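Pesticidal crystal protein Cry4Aa (PDB 2C9K) kills mosquito larvae by binding to midgut epithelial cells and forming pores that lead to their colloid-osmotic lysis. Local coordinates at residues 38-42 with 74-79; 101-107 with 160-164; 352-358 with 376-382; 544-549 with 573-579. One frame throughout, in Å; residues are numbered along the deposited sequence.

Contact 1. Residues 38-42 with 74-79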
# COMPACT_ATOMS: atom_id res chain seq x y z
N PHE A 38 -4.99 -9.47 -19.77
CA PHE A 38 -5.39 -9.71 -21.15
C PHE A 38 -6.43 -10.83 -21.27
O PHE A 38 -6.13 -11.90 -21.80
CB PHE A 38 -4.18 -10.07 -22.01
CG PHE A 38 -3.01 -9.15 -21.83
CD1 PHE A 38 -2.02 -9.44 -20.90
CD2 PHE A 38 -2.89 -8.01 -22.62
CE1 PHE A 38 -0.92 -8.60 -20.75
CE2 PHE A 38 -1.79 -7.16 -22.48
CZ PHE A 38 -0.81 -7.45 -21.54
N PRO A 39 -7.65 -10.60 -20.76
CA PRO A 39 -8.73 -11.59 -20.82
C PRO A 39 -9.28 -11.84 -22.23
O PRO A 39 -9.86 -12.89 -22.51
CB PRO A 39 -9.78 -11.01 -19.87
CG PRO A 39 -9.57 -9.54 -20.00
CD PRO A 39 -8.06 -9.42 -19.99
N ALA A 40 -9.08 -10.88 -23.12
CA ALA A 40 -9.52 -10.99 -24.51
C ALA A 40 -8.30 -10.82 -25.41
O ALA A 40 -8.36 -10.18 -26.46
CB ALA A 40 -10.56 -9.92 -24.82
N GLN A 41 -7.18 -11.39 -24.97
CA GLN A 41 -5.92 -11.34 -25.71
C GLN A 41 -5.48 -9.93 -26.09
O GLN A 41 -5.66 -8.99 -25.31
CB GLN A 41 -6.01 -12.22 -26.95
CG GLN A 41 -6.23 -13.69 -26.63
CD GLN A 41 -7.54 -13.92 -25.90
OE1 GLN A 41 -8.62 -13.73 -26.46
NE2 GLN A 41 -7.45 -14.31 -24.63
N ASP A 42 -4.89 -9.79 -27.27
CA ASP A 42 -4.42 -8.49 -27.72
C ASP A 42 -5.54 -7.59 -28.23
O ASP A 42 -5.31 -6.69 -29.04
CB ASP A 42 -3.36 -8.65 -28.82
CG ASP A 42 -3.91 -9.30 -30.07
OD1 ASP A 42 -3.21 -9.26 -31.11
OD2 ASP A 42 -5.03 -9.86 -30.01
N LEU A 74 -0.32 -0.88 -25.73
CA LEU A 74 0.03 -1.75 -24.62
C LEU A 74 -0.54 -3.15 -24.75
O LEU A 74 -0.16 -4.06 -24.00
CB LEU A 74 -0.42 -1.11 -23.30
CG LEU A 74 0.60 -0.29 -22.50
CD1 LEU A 74 1.78 0.12 -23.36
CD2 LEU A 74 -0.09 0.93 -21.94
N ASN A 75 -1.45 -3.34 -25.70
CA ASN A 75 -2.05 -4.65 -25.92
C ASN A 75 -1.15 -5.49 -26.83
O ASN A 75 -1.55 -6.56 -27.30
CB ASN A 75 -3.45 -4.51 -26.53
CG ASN A 75 -4.55 -4.64 -25.48
OD1 ASN A 75 -4.32 -4.41 -24.29
ND2 ASN A 75 -5.75 -5.01 -25.92
N ARG A 76 0.06 -5.00 -27.08
CA ARG A 76 1.02 -5.71 -27.91
C ARG A 76 1.82 -6.63 -27.00
O ARG A 76 2.28 -7.69 -27.42
CB ARG A 76 1.99 -4.74 -28.58
CG ARG A 76 1.37 -3.84 -29.62
CD ARG A 76 2.39 -2.82 -30.05
NE ARG A 76 1.86 -1.84 -30.99
CZ ARG A 76 2.45 -0.68 -31.26
NH1 ARG A 76 3.59 -0.37 -30.65
NH2 ARG A 76 1.91 0.16 -32.13
N SER A 77 1.99 -6.20 -25.75
CA SER A 77 2.74 -6.98 -24.78
C SER A 77 2.16 -8.38 -24.66
O SER A 77 2.86 -9.32 -24.30
CB SER A 77 2.72 -6.30 -23.41
OG SER A 77 3.41 -5.06 -23.43
N PHE A 78 0.88 -8.54 -24.98
CA PHE A 78 0.26 -9.85 -24.87
C PHE A 78 1.02 -10.91 -25.66
O PHE A 78 1.43 -11.93 -25.10
CB PHE A 78 -1.19 -9.83 -25.34
CG PHE A 78 -1.84 -11.18 -25.32
CD1 PHE A 78 -2.00 -11.87 -24.12
CD2 PHE A 78 -2.23 -11.80 -26.50
CE1 PHE A 78 -2.54 -13.16 -24.10
CE2 PHE A 78 -2.78 -13.09 -26.49
CZ PHE A 78 -2.93 -13.77 -25.29
N ASN A 79 1.19 -10.68 -26.95
CA ASN A 79 1.90 -11.63 -27.79
C ASN A 79 3.37 -11.75 -27.42
O ASN A 79 3.93 -12.85 -27.41
CB ASN A 79 1.75 -11.25 -29.27
CG ASN A 79 0.46 -11.78 -29.88
OD1 ASN A 79 0.03 -11.32 -30.93
ND2 ASN A 79 -0.16 -12.75 -29.21
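F78 meets F38 in the helical N-terminal domain of this three-domain Cry toxin, where the loop that follows helix 29-37 folds against the first turn of helix 77-89. The two side chains lie alongside each other, pointing opposite ways. Their rings sit obliquely, centroids 5.5 Å apart and planes at 43°, and F78 CB rather than its ring lies over the F38 face, 4.0 Å from the centroid in a CH-pi contact. Around the same F38 ring, the carbonyl oxygen of L74 approaches in the plane at the edge. F78 holds its CG opposite the backbone N (chi1 176°), which carries the ring against the backbone at Q41. There Q41 CA stands over the ring centre at 3.7 Å, while Q41 CB and CG run alongside the far end of the ring. D42 completes the contact mainly through its backbone and CB, its amide N being 3.4 Å from F78 CD2. No hydrogen bond links the two segments, although N75 ND2 makes a weak one to S44 O, further along the same loop. S77 OG is bonded to H113 of helix 103-123. Beside the aromatic pair, D42 CB comes to 3.2 Å from N75 O.

Contact 2. Residues 101-107 with 160-164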
# COMPACT_ATOMS: atom_id res chain seq x y z
N GLN A 101 16.55 -24.14 -25.00
CA GLN A 101 17.27 -23.60 -23.86
C GLN A 101 17.78 -22.23 -24.27
O GLN A 101 18.26 -21.46 -23.45
CB GLN A 101 18.44 -24.52 -23.51
CG GLN A 101 19.10 -24.29 -22.16
CD GLN A 101 19.87 -22.99 -22.09
OE1 GLN A 101 20.47 -22.56 -23.07
NE2 GLN A 101 19.86 -22.37 -20.92
N ASP A 102 17.66 -21.95 -25.56
CA ASP A 102 18.11 -20.67 -26.09
C ASP A 102 17.02 -19.63 -25.84
O ASP A 102 16.59 -18.93 -26.77
CB ASP A 102 18.39 -20.77 -27.59
CG ASP A 102 19.61 -19.98 -28.00
OD1 ASP A 102 19.78 -19.70 -29.21
OD2 ASP A 102 20.42 -19.64 -27.11
N VAL A 103 16.57 -19.56 -24.59
CA VAL A 103 15.54 -18.61 -24.16
C VAL A 103 16.13 -17.21 -24.19
O VAL A 103 15.41 -16.22 -24.28
CB VAL A 103 15.09 -18.91 -22.71
CG1 VAL A 103 14.11 -17.85 -22.25
CG2 VAL A 103 14.48 -20.29 -22.63
N ARG A 104 17.46 -17.15 -24.11
CA ARG A 104 18.18 -15.89 -24.13
C ARG A 104 17.81 -14.99 -25.30
O ARG A 104 17.93 -13.76 -25.21
CB ARG A 104 19.69 -16.17 -24.12
CG ARG A 104 20.16 -16.77 -22.80
CD ARG A 104 21.67 -16.91 -22.70
NE ARG A 104 22.17 -18.09 -23.39
CZ ARG A 104 23.32 -18.68 -23.10
NH1 ARG A 104 24.09 -18.19 -22.13
NH2 ARG A 104 23.71 -19.76 -23.77
N THR A 105 17.34 -15.59 -26.39
CA THR A 105 16.95 -14.80 -27.56
C THR A 105 15.56 -14.22 -27.33
O THR A 105 15.28 -13.07 -27.68
CB THR A 105 16.95 -15.68 -28.85
OG1 THR A 105 16.76 -14.84 -30.00
CG2 THR A 105 15.85 -16.72 -28.79
N GLN A 106 14.69 -15.03 -26.71
CA GLN A 106 13.32 -14.63 -26.40
C GLN A 106 13.32 -13.51 -25.36
O GLN A 106 12.51 -12.59 -25.42
CB GLN A 106 12.55 -15.84 -25.87
CG GLN A 106 11.04 -15.70 -25.91
CD GLN A 106 10.51 -15.47 -27.30
OE1 GLN A 106 10.98 -16.07 -28.26
NE2 GLN A 106 9.52 -14.60 -27.42
N ILE A 107 14.25 -13.59 -24.41
CA ILE A 107 14.38 -12.56 -23.39
C ILE A 107 14.74 -11.25 -24.10
O ILE A 107 14.26 -10.18 -23.74
CB ILE A 107 15.49 -12.92 -22.37
CG1 ILE A 107 15.02 -14.07 -21.48
CG2 ILE A 107 15.86 -11.71 -21.53
CD1 ILE A 107 16.04 -14.52 -20.45
N PHE A 160 18.04 -16.41 -14.54
CA PHE A 160 18.25 -17.41 -15.57
C PHE A 160 19.73 -17.59 -15.91
O PHE A 160 20.23 -18.71 -16.02
CB PHE A 160 17.47 -17.02 -16.83
CG PHE A 160 17.56 -18.04 -17.93
CD1 PHE A 160 16.93 -19.27 -17.80
CD2 PHE A 160 18.31 -17.78 -19.07
CE1 PHE A 160 17.04 -20.23 -18.80
CE2 PHE A 160 18.43 -18.74 -20.08
CZ PHE A 160 17.79 -19.97 -19.94
N GLU A 161 20.42 -16.47 -16.08
CA GLU A 161 21.83 -16.50 -16.43
C GLU A 161 22.74 -16.96 -15.29
O GLU A 161 23.63 -17.78 -15.50
CB GLU A 161 22.25 -15.12 -16.93
CG GLU A 161 22.90 -15.13 -18.32
CD GLU A 161 22.00 -15.75 -19.40
OE1 GLU A 161 21.47 -14.99 -20.25
OE2 GLU A 161 21.83 -16.99 -19.39
N ALA A 162 22.52 -16.44 -14.08
CA ALA A 162 23.35 -16.83 -12.94
C ALA A 162 23.25 -18.33 -12.69
O ALA A 162 24.12 -18.94 -12.08
CB ALA A 162 22.92 -16.07 -11.70
N TYR A 163 22.16 -18.91 -13.18
CA TYR A 163 21.90 -20.34 -13.03
C TYR A 163 22.73 -21.14 -14.02
O TYR A 163 23.12 -22.28 -13.75
CB TYR A 163 20.41 -20.59 -13.25
CG TYR A 163 20.00 -22.05 -13.32
CD1 TYR A 163 20.03 -22.86 -12.19
CD2 TYR A 163 19.57 -22.61 -14.52
CE1 TYR A 163 19.64 -24.19 -12.25
CE2 TYR A 163 19.17 -23.94 -14.59
CZ TYR A 163 19.20 -24.72 -13.45
OH TYR A 163 18.80 -26.04 -13.52
N LEU A 164 23.00 -20.54 -15.18
CA LEU A 164 23.77 -21.19 -16.23
C LEU A 164 25.28 -21.14 -16.03
O LEU A 164 26.02 -21.78 -16.77
CB LEU A 164 23.40 -20.59 -17.59
CG LEU A 164 21.94 -20.72 -18.01
CD1 LEU A 164 21.76 -20.08 -19.38
CD2 LEU A 164 21.52 -22.18 -18.05
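F160 packs with V103, I107 and Q101, the last from the residues just before helix 103-123, in the more buried half of an antiparallel contact in the alpha-helical bundle of the N-terminal domain, between the start of helix 103-123 and the end of helix 140-164. The axes of helical segments 103-107 and 160-164 approach to 12.4 Å, with a crossing angle of -156°, so the space between them is filled by side chains, chiefly the F160 ring. That ring reaches across because its CG is set opposite the backbone N (chi1 -177°). V103 CB lies 4.0 Å from F160 CZ and I107 CD1 is 4.2 Å from F160 CD2, both obliquely to the ring, whereas R104 CG comes in at its edge. The amide plane of Q101 is only 12° from the ring plane, and Q101 NE2 reaches both F160 CZ and L164 CD2. W91 adds an edge-to-face partner to the same phenylalanine.

The other side, built by R104, E161 and L164, is partly exposed and looser. The R104 chain bends at its third torsion and runs nearly perpendicular to the E161 side chain, with the charged groups joined by a long salt bridge of 3.7 Å from R104 NH1 to E161 OE2. It is probably a weaker tie than a close ion pair. Over one face of the R104 guanidinium sits a methyl of L164, with L164 CD1 4.1 Å from R104 NH1.

Contact 3. Residues 352-358 with 376-382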
# COMPACT_ATOMS: atom_id res chain seq x y z
N ILE A 352 -8.81 -11.60 13.54
CA ILE A 352 -10.23 -11.41 13.25
C ILE A 352 -10.35 -9.99 12.68
O ILE A 352 -10.22 -8.99 13.40
CB ILE A 352 -11.11 -11.55 14.52
CG1 ILE A 352 -11.40 -13.03 14.82
CG2 ILE A 352 -12.43 -10.80 14.33
CD1 ILE A 352 -10.25 -13.78 15.40
N TYR A 353 -10.59 -9.90 11.37
CA TYR A 353 -10.67 -8.62 10.70
C TYR A 353 -11.95 -8.30 9.96
O TYR A 353 -12.71 -9.20 9.58
CB TYR A 353 -9.50 -8.49 9.73
CG TYR A 353 -8.21 -9.08 10.25
CD1 TYR A 353 -7.77 -10.33 9.82
CD2 TYR A 353 -7.44 -8.40 11.19
CE1 TYR A 353 -6.59 -10.89 10.31
CE2 TYR A 353 -6.26 -8.95 11.69
CZ TYR A 353 -5.84 -10.20 11.25
OH TYR A 353 -4.70 -10.76 11.77
N ILE A 354 -12.17 -7.01 9.75
CA ILE A 354 -13.33 -6.54 9.01
C ILE A 354 -12.82 -6.30 7.58
O ILE A 354 -11.92 -5.48 7.38
CB ILE A 354 -13.88 -5.22 9.64
CG1 ILE A 354 -14.33 -5.49 11.08
CG2 ILE A 354 -15.06 -4.70 8.85
CD1 ILE A 354 -14.67 -4.24 11.87
N PHE A 355 -13.36 -7.02 6.61
CA PHE A 355 -12.90 -6.88 5.23
C PHE A 355 -13.95 -6.28 4.30
O PHE A 355 -13.67 -6.00 3.13
CB PHE A 355 -12.45 -8.23 4.69
CG PHE A 355 -13.58 -9.20 4.45
CD1 PHE A 355 -14.42 -9.05 3.35
CD2 PHE A 355 -13.78 -10.27 5.30
CE1 PHE A 355 -15.46 -9.95 3.11
CE2 PHE A 355 -14.81 -11.18 5.07
CZ PHE A 355 -15.65 -11.02 3.97
N LEU A 356 -15.15 -6.10 4.82
CA LEU A 356 -16.25 -5.52 4.05
C LEU A 356 -17.35 -5.13 5.02
O LEU A 356 -17.64 -5.87 5.96
CB LEU A 356 -16.79 -6.53 3.05
CG LEU A 356 -17.93 -6.06 2.13
CD1 LEU A 356 -17.42 -5.02 1.14
CD2 LEU A 356 -18.50 -7.23 1.38
N LEU A 357 -17.96 -3.98 4.81
CA LEU A 357 -19.07 -3.61 5.68
C LEU A 357 -20.15 -2.88 4.94
O LEU A 357 -19.94 -2.37 3.84
CB LEU A 357 -18.62 -2.78 6.89
CG LEU A 357 -18.01 -1.41 6.72
CD1 LEU A 357 -18.16 -0.64 8.03
CD2 LEU A 357 -16.55 -1.55 6.34
N ASN A 358 -21.33 -2.88 5.55
CA ASN A 358 -22.51 -2.26 4.98
C ASN A 358 -22.96 -1.20 5.95
O ASN A 358 -23.12 -1.48 7.13
CB ASN A 358 -23.59 -3.32 4.83
CG ASN A 358 -24.74 -2.87 3.96
OD1 ASN A 358 -25.40 -1.88 4.25
ND2 ASN A 358 -24.98 -3.61 2.89
N MET A 376 -24.98 -0.83 10.98
CA MET A 376 -23.81 -1.34 10.27
C MET A 376 -23.71 -2.86 10.25
O MET A 376 -23.93 -3.53 11.25
CB MET A 376 -22.52 -0.77 10.87
CG MET A 376 -22.32 0.70 10.61
SD MET A 376 -20.80 1.30 11.35
CE MET A 376 -21.36 1.60 13.03
N ASP A 377 -23.37 -3.39 9.08
CA ASP A 377 -23.21 -4.81 8.88
C ASP A 377 -21.76 -5.08 8.54
O ASP A 377 -21.32 -4.76 7.43
CB ASP A 377 -24.08 -5.30 7.72
CG ASP A 377 -25.55 -5.30 8.05
OD1 ASP A 377 -26.35 -5.46 7.11
OD2 ASP A 377 -25.89 -5.15 9.25
N PHE A 378 -21.04 -5.68 9.48
CA PHE A 378 -19.64 -6.00 9.25
C PHE A 378 -19.48 -7.40 8.68
O PHE A 378 -20.20 -8.33 9.04
CB PHE A 378 -18.85 -5.88 10.56
CG PHE A 378 -18.95 -4.53 11.21
CD1 PHE A 378 -20.01 -4.23 12.05
CD2 PHE A 378 -17.99 -3.56 10.95
CE1 PHE A 378 -20.13 -2.96 12.62
CE2 PHE A 378 -18.10 -2.29 11.52
CZ PHE A 378 -19.17 -1.99 12.36
N PHE A 379 -18.54 -7.54 7.76
CA PHE A 379 -18.23 -8.83 7.18
C PHE A 379 -16.81 -9.13 7.64
O PHE A 379 -15.82 -8.73 7.03
CB PHE A 379 -18.34 -8.77 5.66
CG PHE A 379 -19.76 -8.79 5.17
CD1 PHE A 379 -20.61 -9.83 5.53
CD2 PHE A 379 -20.24 -7.76 4.36
CE1 PHE A 379 -21.94 -9.85 5.09
CE2 PHE A 379 -21.56 -7.78 3.92
CZ PHE A 379 -22.41 -8.83 4.28
N ILE A 380 -16.77 -9.83 8.77
CA ILE A 380 -15.56 -10.23 9.47
C ILE A 380 -14.97 -11.54 8.96
O ILE A 380 -15.66 -12.36 8.36
CB ILE A 380 -15.89 -10.36 10.98
CG1 ILE A 380 -16.26 -8.97 11.52
CG2 ILE A 380 -14.74 -10.99 11.74
CD1 ILE A 380 -16.81 -8.96 12.92
N THR A 381 -13.68 -11.73 9.20
CA THR A 381 -13.01 -12.96 8.80
C THR A 381 -12.12 -13.43 9.94
O THR A 381 -11.45 -12.62 10.60
CB THR A 381 -12.15 -12.75 7.52
OG1 THR A 381 -11.60 -14.01 7.11
CG2 THR A 381 -11.00 -11.76 7.77
N ASN A 382 -12.11 -14.73 10.20
CA ASN A 382 -11.27 -15.27 11.26
C ASN A 382 -10.26 -16.26 10.70
O ASN A 382 -9.54 -16.90 11.45
CB ASN A 382 -12.12 -15.96 12.34
CG ASN A 382 -12.77 -17.24 11.85
OD1 ASN A 382 -13.53 -17.87 12.59
ND2 ASN A 382 -12.47 -17.65 10.62
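Y353 and T381 pair through their backbones in a beta hairpin of the second domain, the beta prism of Cry toxins. Backbone bonding dominates: Y353 N reaches T381 O at 3.0 Å, and T381 N returns to Y353 O. The N358-D377 pair is held likewise, with 2.7 Å from D377 N to N358 O. Between them F355 and L356 both face F379 in a classic beta bulge. F379 O takes a 3.0 Å bond from F355 N and a weak one from L356 N, while F379 N donates to L356 O.

Aromatic contacts gather at the bulge. F355, with CG between its backbone N and carbonyl carbon (chi1 71°), has its ring turned back so that F379 O stands over one face, offset toward the rim. F379 CB makes a CH-pi contact with that face, 4.2 Å from the centroid, and T381 CB lies at the edge.

Apolar packing covers the side of the sheet bearing I354, L357, F378 and I380: I354 CD1 is 3.5 Å from F378 CD2. L356 and F379 run side by side on the other.

The hairpin forms the inner strands of a four-stranded Greek-key sheet, between 386-392 and 402-407; I354 and F378 pack on L299 of strand 294-303, and L357 on strand 450-457.

Contact 4. Residues 544-549 with 573-579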
# COMPACT_ATOMS: atom_id res chain seq x y z
N VAL A 544 20.02 -12.08 23.24
CA VAL A 544 20.53 -12.57 21.95
C VAL A 544 21.83 -11.92 21.45
O VAL A 544 22.84 -12.60 21.26
CB VAL A 544 19.47 -12.44 20.84
CG1 VAL A 544 20.04 -12.92 19.52
CG2 VAL A 544 18.23 -13.25 21.20
N ALA A 545 21.82 -10.61 21.22
CA ALA A 545 23.03 -9.96 20.71
C ALA A 545 23.06 -8.46 20.97
O ALA A 545 22.12 -7.89 21.52
CB ALA A 545 23.17 -10.22 19.21
N GLU A 546 24.17 -7.85 20.58
CA GLU A 546 24.35 -6.41 20.72
C GLU A 546 25.02 -5.90 19.46
O GLU A 546 26.24 -5.94 19.33
CB GLU A 546 25.23 -6.10 21.93
CG GLU A 546 25.19 -4.65 22.30
CD GLU A 546 23.87 -4.26 22.95
OE1 GLU A 546 23.55 -3.05 23.01
OE2 GLU A 546 23.15 -5.18 23.42
N LEU A 547 24.23 -5.42 18.51
CA LEU A 547 24.77 -4.93 17.26
C LEU A 547 24.86 -3.41 17.21
O LEU A 547 24.06 -2.71 17.83
CB LEU A 547 23.92 -5.43 16.10
CG LEU A 547 23.61 -6.93 16.05
CD1 LEU A 547 22.72 -7.32 17.22
CD2 LEU A 547 22.91 -7.24 14.74
N GLY A 548 25.83 -2.90 16.47
CA GLY A 548 26.00 -1.47 16.36
C GLY A 548 26.73 -1.12 15.09
O GLY A 548 27.54 -1.91 14.60
N MET A 549 26.46 0.06 14.54
CA MET A 549 27.12 0.48 13.32
C MET A 549 26.88 1.97 12.99
O MET A 549 25.96 2.60 13.51
CB MET A 549 26.66 -0.41 12.15
CG MET A 549 25.18 -0.32 11.83
SD MET A 549 24.62 -1.36 10.45
CE MET A 549 26.02 -1.18 9.29
N PHE A 573 24.46 -5.12 9.93
CA PHE A 573 25.29 -5.23 11.12
C PHE A 573 26.22 -6.42 10.94
O PHE A 573 25.87 -7.40 10.27
CB PHE A 573 24.42 -5.44 12.35
CG PHE A 573 23.50 -4.30 12.65
CD1 PHE A 573 22.18 -4.33 12.23
CD2 PHE A 573 23.95 -3.21 13.39
CE1 PHE A 573 21.32 -3.29 12.54
CE2 PHE A 573 23.09 -2.17 13.70
CZ PHE A 573 21.77 -2.20 13.28
N SER A 574 27.40 -6.35 11.53
CA SER A 574 28.39 -7.41 11.41
C SER A 574 28.03 -8.68 12.17
O SER A 574 27.82 -9.73 11.57
CB SER A 574 29.76 -6.90 11.85
OG SER A 574 29.70 -6.33 13.15
N ASN A 575 27.97 -8.60 13.50
CA ASN A 575 27.65 -9.77 14.30
C ASN A 575 26.31 -10.41 13.93
O ASN A 575 25.36 -9.72 13.55
CB ASN A 575 27.66 -9.41 15.79
CG ASN A 575 26.84 -8.17 16.09
OD1 ASN A 575 27.04 -7.11 15.49
ND2 ASN A 575 25.92 -8.28 17.04
N GLU A 576 26.24 -11.73 14.03
CA GLU A 576 25.02 -12.45 13.70
C GLU A 576 24.21 -12.83 14.94
O GLU A 576 24.72 -12.85 16.06
CB GLU A 576 25.34 -13.72 12.90
CG GLU A 576 26.33 -14.67 13.57
CD GLU A 576 26.50 -15.95 12.77
OE1 GLU A 576 25.61 -16.83 12.85
OE2 GLU A 576 27.52 -16.07 12.05
N VAL A 577 22.94 -13.13 14.71
CA VAL A 577 22.04 -13.49 15.79
C VAL A 577 21.38 -14.85 15.49
O VAL A 577 21.27 -15.27 14.33
CB VAL A 577 20.97 -12.41 15.94
CG1 VAL A 577 21.60 -11.04 15.82
CG2 VAL A 577 19.89 -12.58 14.88
N LYS A 578 20.97 -15.53 16.54
CA LYS A 578 20.31 -16.82 16.39
C LYS A 578 19.06 -16.81 17.26
O LYS A 578 19.10 -16.44 18.43
CB LYS A 578 21.24 -17.96 16.81
CG LYS A 578 21.77 -17.91 18.24
CD LYS A 578 22.81 -16.79 18.44
CE LYS A 578 22.20 -15.49 18.97
NZ LYS A 578 23.15 -14.35 18.88
N PHE A 579 17.94 -17.20 16.66
CA PHE A 579 16.67 -17.24 17.35
C PHE A 579 16.16 -18.67 17.47
O PHE A 579 16.33 -19.48 16.56
CB PHE A 579 15.64 -16.39 16.60
CG PHE A 579 16.07 -14.96 16.39
CD1 PHE A 579 16.16 -14.43 15.11
CD2 PHE A 579 16.34 -14.13 17.48
CE1 PHE A 579 16.50 -13.09 14.92
CE2 PHE A 579 16.68 -12.79 17.29
CZ PHE A 579 16.75 -12.28 16.00
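M549 and F573 meet in the C-terminal domain, a beta sandwich with jelly-roll topology, where strand 545-550 lies across the chain that leads into strand 577-579. Their contact is Met-aromatic: the sulfur of M549 stands over one face of the F573 ring, 3.7 Å from M549 SD to the ring centroid, offset toward the rim. The methionine CG is lodged between its own backbone N and carbonyl carbon (chi1 63°); with the second torsion extended, CG and the sulfur come against the CD2-CE2 side of the ring, and the bend at chi3 turns only the terminal methyl. M549 CG is 3.4 Å from F573 CE2.

L547 is nearly perpendicular to F573. Its CB and CD2 both lie across the ring plane from the sulfur, with L547 CD2 3.4 Å from F573 CB, while the other methyl points to the valine further on, L547 CD1 being 4.1 Å from V577 CG1. A545 CB rests on the same V577 methyl at 3.8 Å.

At the far end V544 and K578 lie alongside, pointing oppositely. The lysine chain is bent at its second and third torsions (chi2 -71°, chi3 95°), and the fold returns its ammonium to the backbone of the other segment. K578 NZ donates to V544 O at 3.0 Å, from well above the carbonyl plane. V544 CG1 lies 3.7 Å from V577 CB.

Strand 545-550 is an outer strand of a five-stranded sheet, bonded to strand 536-541, whereas V577 and F579 bond to strand 517-527 of the other sheet; F573 packs on residues of both, including I521 and I537.

Followed from the N terminus, the four contacts come in series, none nesting within or crossing another. Contact 1 closes a loop holding helices 46-58 and 64-74, and contact 2 then closes a longer one with helices 103-123, 129-137 and 140-164, including the disulfide C125-C132. Both belong to the helical domain and are neighbours through helices 77-89 and 103-123, their nearest atoms about 6 Å apart. Contact 3 closes a short hairpin loop in the central domain, and contact 4 closes a loop of 23 residues that includes strand 569-572 and joins two sheets of the C-terminal domain. The centres of contacts 3 and 4 are about 41 Å apart. Each contact thus ties together parts of its own domain.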